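Local coordinates for translocator protein BipD (Burkholderia pseudomallei, PDB 2IZP) that is required for invasion of epithelial cells and survival inside host cells, and probably regulates type III secretion of the effectors BipB and BipC, at residues Phe54-Leu59 with Asp69-Asn74; Gln186-Leu191 with Asp226-Met231. One frame throughout, in Å; residues are numbered along the deposited sequence.

Contact 1: Phe54-Leu59 with Asp69-Asn74; sequences FASLRL and DGRRAN
The guanidinium of Arg71 has the carbonyl oxygen of Ser56 over one face. The guanidinium of Arg58 has the carbonyl oxygen of Asp69 over one face, with NH2 of Arg58 3.4 Å from O of Asp69. The angle there is too poor for a hydrogen bond. The side chain of Arg71 passes alongside Ser56, at the end of helix 41-56. Its CG is anti to the backbone N (chi1 173°), and a bend at chi3 brings the guanidinium beside Ser56. CD of Arg71 lies 3.3 Å from OG of Ser56, whose hydrogen-bond partner is O of Glu53, one turn earlier in the helix. The two segments are the arms of a hairpin-like connection. Between them runs the antiparallel pair of short strands 61-63 and 66-68, and helix 75-103 follows. The arms are joined by one weak hydrogen bond, from N of Arg71 to O of Arg58 (3.2 Å, 132° at the hydrogen). The same oxygen also receives a CA-H contact from Gly70, with CA of Gly70 3.1 Å from O of Arg58. On the inner side, CD2 of Leu57 packs 3.6 Å from CB of Ala73. Both residues also rest on Ala155 of helix 123-160.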
ATOM      1  N   PHE A  54     -11.508   6.649  -0.579  1.00 42.72           N
ATOM      2  CA  PHE A  54     -11.178   7.180   0.740  1.00 37.28           C
ATOM      3  C   PHE A  54     -11.352   8.686   0.791  1.00 39.44           C
ATOM      4  O   PHE A  54     -11.723   9.247   1.824  1.00 59.51           O
ATOM      5  CB  PHE A  54      -9.753   6.767   1.101  1.00 31.71           C
ATOM      6  CG  PHE A  54      -9.361   7.066   2.535  1.00 33.85           C
ATOM      7  CD1 PHE A  54      -9.520   6.111   3.522  1.00 35.15           C
ATOM      8  CD2 PHE A  54      -8.834   8.295   2.883  1.00 37.42           C
ATOM      9  CE1 PHE A  54      -9.162   6.373   4.827  1.00 32.22           C
ATOM     10  CE2 PHE A  54      -8.474   8.571   4.187  1.00 38.21           C
ATOM     11  CZ  PHE A  54      -8.637   7.604   5.160  1.00 37.79           C
ATOM     12  N   ALA A  55     -11.114   9.367  -0.331  1.00 34.69           N
ATOM     13  CA  ALA A  55     -11.331  10.813  -0.306  1.00 32.63           C
ATOM     14  C   ALA A  55     -12.807  11.188  -0.419  1.00 30.99           C
ATOM     15  O   ALA A  55     -13.166  12.326  -0.109  1.00 30.63           O
ATOM     16  CB  ALA A  55     -10.544  11.483  -1.423  1.00 37.31           C
ATOM     17  N   SER A  56     -13.668  10.274  -0.852  1.00 28.66           N
ATOM     18  CA  SER A  56     -15.062  10.636  -1.135  1.00 40.03           C
ATOM     19  C   SER A  56     -15.899  10.531   0.132  1.00 47.36           C
ATOM     20  O   SER A  56     -16.970  11.107   0.314  1.00 34.60           O
ATOM     21  CB  SER A  56     -15.598   9.762  -2.269  1.00 31.98           C
ATOM     22  OG  SER A  56     -15.791   8.429  -1.847  1.00 46.62           O
ATOM     23  N   LEU A  57     -15.322   9.748   1.043  1.00 50.88           N
ATOM     24  CA  LEU A  57     -15.798   9.673   2.411  1.00 37.19           C
ATOM     25  C   LEU A  57     -16.067  11.060   2.963  1.00 28.85           C
ATOM     26  O   LEU A  57     -15.237  11.954   2.811  1.00 37.68           O
ATOM     27  CB  LEU A  57     -14.765   8.957   3.292  1.00 34.11           C
ATOM     28  CG  LEU A  57     -14.639   7.476   2.899  1.00 34.36           C
ATOM     29  CD1 LEU A  57     -13.917   6.694   3.975  1.00 55.11           C
ATOM     30  CD2 LEU A  57     -16.032   6.933   2.624  1.00 27.01           C
ATOM     31  N   ARG A  58     -17.223  11.204   3.598  1.00 31.65           N
ATOM     32  CA  ARG A  58     -17.560  12.446   4.283  1.00 35.63           C
ATOM     33  C   ARG A  58     -18.403  12.108   5.515  1.00 41.96           C
ATOM     34  O   ARG A  58     -19.182  11.154   5.468  1.00 43.17           O
ATOM     35  CB  ARG A  58     -18.294  13.437   3.393  1.00 35.32           C
ATOM     36  CG  ARG A  58     -19.559  12.907   2.743  1.00 42.42           C
ATOM     37  CD  ARG A  58     -20.066  13.847   1.658  1.00 50.76           C
ATOM     38  NE  ARG A  58     -21.283  14.553   2.034  1.00 60.92           N
ATOM     39  CZ  ARG A  58     -21.422  15.327   3.100  1.00 66.59           C
ATOM     40  NH1 ARG A  58     -20.413  15.520   3.942  1.00 79.61           N
ATOM     41  NH2 ARG A  58     -22.578  15.930   3.353  1.00 60.03           N
ATOM     42  N   LEU A  59     -18.192  12.898   6.561  1.00 40.30           N
ATOM     43  CA  LEU A  59     -18.952  12.773   7.799  1.00 35.06           C
ATOM     44  C   LEU A  59     -20.327  13.391   7.568  1.00 37.52           C
ATOM     45  O   LEU A  59     -20.478  14.243   6.677  1.00 53.38           O
ATOM     46  CB  LEU A  59     -18.229  13.437   8.965  1.00 28.63           C
ATOM     47  CG  LEU A  59     -16.865  12.913   9.410  1.00 23.76           C
ATOM     48  CD1 LEU A  59     -16.274  13.831  10.475  1.00 11.88           C
ATOM     49  CD2 LEU A  59     -16.917  11.491   9.939  1.00 24.62           C
ATOM     50  N   ASP A  69     -26.559  13.331   5.166  1.00 39.00           N
ATOM     51  CA  ASP A  69     -25.875  12.068   5.420  1.00 45.18           C
ATOM     52  C   ASP A  69     -24.439  12.152   4.904  1.00 50.80           C
ATOM     53  O   ASP A  69     -24.109  13.021   4.101  1.00 67.19           O
ATOM     54  CB  ASP A  69     -26.575  10.891   4.759  1.00 47.08           C
ATOM     55  CG  ASP A  69     -27.981  10.588   5.219  1.00 49.41           C
ATOM     56  OD1 ASP A  69     -28.491  11.209   6.177  1.00 48.79           O
ATOM     57  OD2 ASP A  69     -28.593   9.689   4.590  1.00 33.57           O
ATOM     58  N   GLY A  70     -23.595  11.243   5.372  1.00 49.66           N
ATOM     59  CA  GLY A  70     -22.237  11.159   4.852  1.00 48.00           C
ATOM     60  C   GLY A  70     -22.164  10.017   3.846  1.00 48.09           C
ATOM     61  O   GLY A  70     -23.164   9.327   3.636  1.00 40.06           O
ATOM     62  N   ARG A  71     -20.994   9.839   3.245  1.00 51.31           N
ATOM     63  CA  ARG A  71     -20.791   8.726   2.325  1.00 53.19           C
ATOM     64  C   ARG A  71     -20.129   7.584   3.091  1.00 52.83           C
ATOM     65  O   ARG A  71     -19.038   7.735   3.636  1.00 53.11           O
ATOM     66  CB  ARG A  71     -19.949   9.116   1.111  1.00 59.96           C
ATOM     67  CG  ARG A  71     -19.554   7.968   0.194  1.00 59.38           C
ATOM     68  CD  ARG A  71     -19.009   8.442  -1.145  1.00 61.95           C
ATOM     69  NE  ARG A  71     -19.757   9.570  -1.678  1.00 70.33           N
ATOM     70  CZ  ARG A  71     -19.672  10.168  -2.853  1.00 66.31           C
ATOM     71  NH1 ARG A  71     -18.812   9.778  -3.783  1.00 54.80           N
ATOM     72  NH2 ARG A  71     -20.472  11.196  -3.122  1.00 54.44           N
ATOM     73  N   ARG A  72     -20.807   6.443   3.132  1.00 49.90           N
ATOM     74  CA  ARG A  72     -20.190   5.271   3.747  1.00 41.86           C
ATOM     75  C   ARG A  72     -19.264   4.642   2.712  1.00 47.74           C
ATOM     76  O   ARG A  72     -19.639   4.491   1.549  1.00 49.19           O
ATOM     77  CB  ARG A  72     -21.256   4.314   4.264  1.00 51.34           C
ATOM     78  CG  ARG A  72     -21.887   4.765   5.580  1.00 60.98           C
ATOM     79  CD  ARG A  72     -22.884   3.760   6.116  1.00 65.86           C
ATOM     80  NE  ARG A  72     -23.283   3.960   7.498  1.00 69.36           N
ATOM     81  CZ  ARG A  72     -24.079   4.896   7.992  1.00 74.86           C
ATOM     82  NH1 ARG A  72     -24.638   5.820   7.218  1.00 83.24           N
ATOM     83  NH2 ARG A  72     -24.340   4.926   9.295  1.00 62.70           N
ATOM     84  N   ALA A  73     -18.060   4.311   3.151  1.00 56.42           N
ATOM     85  CA  ALA A  73     -16.985   3.790   2.334  1.00 58.01           C
ATOM     86  C   ALA A  73     -17.393   2.602   1.474  1.00 66.68           C
ATOM     87  O   ALA A  73     -17.892   1.597   1.976  1.00 72.54           O
ATOM     88  CB  ALA A  73     -15.808   3.372   3.218  1.00 39.17           C
ATOM     89  N   ASN A  74     -17.151   2.729   0.170  1.00 67.37           N
ATOM     90  CA  ASN A  74     -17.305   1.563  -0.699  1.00 63.18           C
ATOM     91  C   ASN A  74     -16.074   0.680  -0.518  1.00 55.68           C
ATOM     92  O   ASN A  74     -15.066   0.839  -1.202  1.00 60.74           O
ATOM     93  CB  ASN A  74     -17.515   1.957  -2.158  1.00 59.95           C
ATOM     94  CG  ASN A  74     -18.957   2.365  -2.414  1.00 65.46           C
ATOM     95  OD1 ASN A  74     -19.890   1.686  -1.984  1.00 77.25           O
ATOM     96  ND2 ASN A  74     -19.152   3.479  -3.109  1.00 68.14           N
TER

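Contact 2: Gln186-Leu191 with Asp226-Met231; sequences QVIDHL and DKLIKM
This contact joins two short helices in the excursion between the long helices 123-160 and 244-293, which make up most of the predicted coiled-coil regions of this type III secretion tip protein. Helix 177-189 ends here, and helix 226-232 begins. The interface is made by apolar side chains, with no hydrogen bond between the segments.

Leu228 is the central residue. It points toward the other segment and meets Val187, Ile188 and Leu191. Ile188 runs past Leu228 in the opposite direction, with its CG1 3.8 Å from CB of Leu228. Val187 crosses Leu228 at about a right angle and touches with one branch, CG1, which is 4.0 Å from CD1 of Leu228. With CG1 anti to the backbone N (chi1 173°), that methyl is the branch that reaches Leu228. Leu191 follows the end of the helix and passes Leu228 in the opposite direction. Its CD2 is 4.1 Å from the same CD1 of Leu228.

Ile188 also meets Ile229. The two side chains cross at about a right angle and touch by their terminal methyls. CD1 of Ile188 is 3.3 Å from CD1 of Ile229, a close approach for two methyls, so the packing is tight at this point.

Helix 123-160 underlies the contact, with Tyr150 on Leu191 and Leu228, Val154 on Leu228 and Val157 on Val187. One turn on, Met231 packs on Phe254, Gln257 and Ile261 of helix 244-293.

The chemistry is that of a small hydrophobic patch near the surface. Leu228 is buried, while its partners remain partly exposed. With no polar bond across it, the direct pairing of the two segments probably depends on shape fit and the exclusion of water, with helix 123-160 as a shared support.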
ATOM      1  N   GLN A 186     -10.228  -0.211  18.093  1.00 25.72           N
ATOM      2  CA  GLN A 186     -10.127  -1.564  17.539  1.00 31.07           C
ATOM      3  C   GLN A 186      -9.187  -1.563  16.337  1.00 37.83           C
ATOM      4  O   GLN A 186      -8.332  -2.439  16.188  1.00 31.90           O
ATOM      5  CB  GLN A 186     -11.495  -2.117  17.140  1.00 28.65           C
ATOM      6  CG  GLN A 186     -11.446  -3.021  15.916  1.00 31.80           C
ATOM      7  CD  GLN A 186     -11.851  -4.446  16.250  1.00 45.42           C
ATOM      8  OE1 GLN A 186     -11.512  -5.399  15.548  1.00 42.90           O
ATOM      9  NE2 GLN A 186     -12.592  -4.579  17.350  1.00 61.41           N
ATOM     10  N   VAL A 187      -9.322  -0.566  15.460  1.00 38.69           N
ATOM     11  CA  VAL A 187      -8.403  -0.491  14.324  1.00 31.71           C
ATOM     12  C   VAL A 187      -6.952  -0.444  14.796  1.00 21.70           C
ATOM     13  O   VAL A 187      -6.105  -1.112  14.205  1.00 38.43           O
ATOM     14  CB  VAL A 187      -8.661   0.726  13.422  1.00 25.62           C
ATOM     15  CG1 VAL A 187      -7.569   0.831  12.363  1.00 37.44           C
ATOM     16  CG2 VAL A 187     -10.022   0.622  12.768  1.00 18.86           C
ATOM     17  N   ILE A 188      -6.699   0.321  15.850  1.00 25.42           N
ATOM     18  CA  ILE A 188      -5.358   0.441  16.409  1.00 24.12           C
ATOM     19  C   ILE A 188      -4.855  -0.863  17.019  1.00 36.87           C
ATOM     20  O   ILE A 188      -3.646  -1.112  17.050  1.00 57.70           O
ATOM     21  CB  ILE A 188      -5.281   1.533  17.494  1.00 25.61           C
ATOM     22  CG1 ILE A 188      -5.395   2.962  16.976  1.00 24.11           C
ATOM     23  CG2 ILE A 188      -4.006   1.360  18.316  1.00 24.80           C
ATOM     24  CD1 ILE A 188      -5.666   3.986  18.056  1.00 19.58           C
ATOM     25  N   ASP A 189      -5.737  -1.723  17.521  1.00 45.58           N
ATOM     26  CA  ASP A 189      -5.271  -2.947  18.179  1.00 44.52           C
ATOM     27  C   ASP A 189      -4.959  -4.038  17.166  1.00 50.96           C
ATOM     28  O   ASP A 189      -4.142  -4.926  17.405  1.00 46.74           O
ATOM     29  CB  ASP A 189      -6.312  -3.453  19.190  1.00 38.42           C
ATOM     30  CG  ASP A 189      -6.390  -2.540  20.398  1.00 40.12           C
ATOM     31  OD1 ASP A 189      -7.424  -2.503  21.098  1.00 44.07           O
ATOM     32  OD2 ASP A 189      -5.397  -1.818  20.644  1.00 27.28           O
ATOM     33  N   HIS A 190      -5.630  -3.968  16.017  1.00 56.63           N
ATOM     34  CA  HIS A 190      -5.429  -4.979  14.982  1.00 58.91           C
ATOM     35  C   HIS A 190      -4.907  -4.329  13.706  1.00 54.13           C
ATOM     36  O   HIS A 190      -5.345  -4.593  12.590  1.00 46.06           O
ATOM     37  CB  HIS A 190      -6.726  -5.751  14.745  1.00 64.04           C
ATOM     38  CG  HIS A 190      -7.362  -6.238  16.013  1.00 70.13           C
ATOM     39  ND1 HIS A 190      -6.918  -7.348  16.695  1.00 75.22           N
ATOM     40  CD2 HIS A 190      -8.408  -5.758  16.728  1.00 69.25           C
ATOM     41  CE1 HIS A 190      -7.664  -7.532  17.771  1.00 76.23           C
ATOM     42  NE2 HIS A 190      -8.578  -6.578  17.815  1.00 71.85           N
ATOM     43  N   LEU A 191      -3.933  -3.449  13.907  1.00 47.10           N
ATOM     44  CA  LEU A 191      -3.232  -2.805  12.808  1.00 41.18           C
ATOM     45  C   LEU A 191      -2.435  -3.858  12.041  1.00 46.97           C
ATOM     46  O   LEU A 191      -1.782  -4.684  12.689  1.00 38.79           O
ATOM     47  CB  LEU A 191      -2.305  -1.726  13.345  1.00 41.45           C
ATOM     48  CG  LEU A 191      -2.803  -0.294  13.463  1.00 33.79           C
ATOM     49  CD1 LEU A 191      -1.635   0.644  13.746  1.00 30.50           C
ATOM     50  CD2 LEU A 191      -3.540   0.131  12.204  1.00 42.57           C
ATOM     51  N   ASP A 226      -0.134   6.952  15.278  1.00 21.10           N
ATOM     52  CA  ASP A 226      -0.237   8.352  15.703  1.00 28.73           C
ATOM     53  C   ASP A 226      -1.439   9.112  15.162  1.00 33.69           C
ATOM     54  O   ASP A 226      -2.117   9.832  15.916  1.00 40.14           O
ATOM     55  CB  ASP A 226       1.064   9.071  15.332  1.00 41.56           C
ATOM     56  CG  ASP A 226       1.149   9.691  13.957  1.00 49.13           C
ATOM     57  OD1 ASP A 226       1.561  10.875  13.897  1.00 59.92           O
ATOM     58  OD2 ASP A 226       0.836   9.044  12.931  1.00 27.85           O
ATOM     59  N   LYS A 227      -1.801   9.034  13.885  1.00 37.19           N
ATOM     60  CA  LYS A 227      -2.929   9.828  13.387  1.00 31.24           C
ATOM     61  C   LYS A 227      -4.272   9.316  13.888  1.00 22.60           C
ATOM     62  O   LYS A 227      -5.219  10.078  14.092  1.00 20.49           O
ATOM     63  CB  LYS A 227      -2.932   9.847  11.854  1.00 39.02           C
ATOM     64  CG  LYS A 227      -1.683  10.469  11.250  1.00 41.61           C
ATOM     65  CD  LYS A 227      -1.948  11.058   9.878  1.00 42.07           C
ATOM     66  CE  LYS A 227      -0.675  11.141   9.048  1.00 45.03           C
ATOM     67  NZ  LYS A 227       0.487  11.622   9.843  1.00 51.52           N
ATOM     68  N   LEU A 228      -4.371   8.010  14.088  1.00 24.95           N
ATOM     69  CA  LEU A 228      -5.578   7.400  14.642  1.00 23.58           C
ATOM     70  C   LEU A 228      -5.761   7.796  16.107  1.00 29.67           C
ATOM     71  O   LEU A 228      -6.876   7.879  16.622  1.00 29.37           O
ATOM     72  CB  LEU A 228      -5.502   5.879  14.486  1.00 29.47           C
ATOM     73  CG  LEU A 228      -5.440   5.334  13.058  1.00 33.52           C
ATOM     74  CD1 LEU A 228      -5.015   3.872  13.030  1.00 19.85           C
ATOM     75  CD2 LEU A 228      -6.780   5.499  12.355  1.00 33.28           C
ATOM     76  N   ILE A 229      -4.641   8.044  16.782  1.00 32.54           N
ATOM     77  CA  ILE A 229      -4.630   8.403  18.192  1.00 31.53           C
ATOM     78  C   ILE A 229      -5.192   9.801  18.372  1.00 24.02           C
ATOM     79  O   ILE A 229      -5.996  10.048  19.266  1.00 36.31           O
ATOM     80  CB  ILE A 229      -3.222   8.379  18.816  1.00 30.59           C
ATOM     81  CG1 ILE A 229      -2.546   7.006  18.802  1.00 33.20           C
ATOM     82  CG2 ILE A 229      -3.271   8.931  20.231  1.00 34.68           C
ATOM     83  CD1 ILE A 229      -3.403   5.941  19.445  1.00 35.05           C
ATOM     84  N   LYS A 230      -4.769  10.717  17.501  1.00 28.34           N
ATOM     85  CA  LYS A 230      -5.335  12.070  17.594  1.00 28.91           C
ATOM     86  C   LYS A 230      -6.816  12.072  17.235  1.00 21.41           C
ATOM     87  O   LYS A 230      -7.661  12.768  17.795  1.00 24.26           O
ATOM     88  CB  LYS A 230      -4.535  13.023  16.711  1.00 28.91           C
ATOM     89  CG  LYS A 230      -3.028  12.981  16.893  1.00 26.68           C
ATOM     90  CD  LYS A 230      -2.319  13.640  15.715  1.00 36.01           C
ATOM     91  CE  LYS A 230      -1.066  14.373  16.174  1.00 44.40           C
ATOM     92  NZ  LYS A 230      -1.366  15.775  16.590  1.00 49.27           N
ATOM     93  N   MET A 231      -7.209  11.266  16.248  1.00 25.33           N
ATOM     94  CA  MET A 231      -8.634  11.229  15.914  1.00 28.51           C
ATOM     95  C   MET A 231      -9.420  10.702  17.108  1.00 32.69           C
ATOM     96  O   MET A 231     -10.503  11.204  17.421  1.00 27.83           O
ATOM     97  CB  MET A 231      -8.841  10.388  14.645  1.00 25.52           C
ATOM     98  CG  MET A 231      -8.042  10.971  13.473  1.00 32.00           C
ATOM     99  SD  MET A 231      -8.266  10.095  11.915  1.00 20.88           S
ATOM    100  CE  MET A 231      -7.145   8.754  12.083  1.00 28.16           C
TER

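Along the chain, contact 1 is complete before the first segment of contact 2 is reached. Their centres are 19 Å apart, and their nearest atoms are about 7 Å apart without touching. The segments of both contacts touch the long helices 123-160 and 244-293; in contact 2 the second helix is met by Lys227 and Met231. Val154 of helix 123-160 touches both Phe54 and Leu228. Contact 1 belongs to the connection between helices 41-56 and 75-103, contact 2 to the excursion between the two long helices. The N-terminal domain is described as an intramolecular chaperone for the coiled-coil region. The position of contact 1, where helix 41-56 ends against the long helices, is consistent with that role.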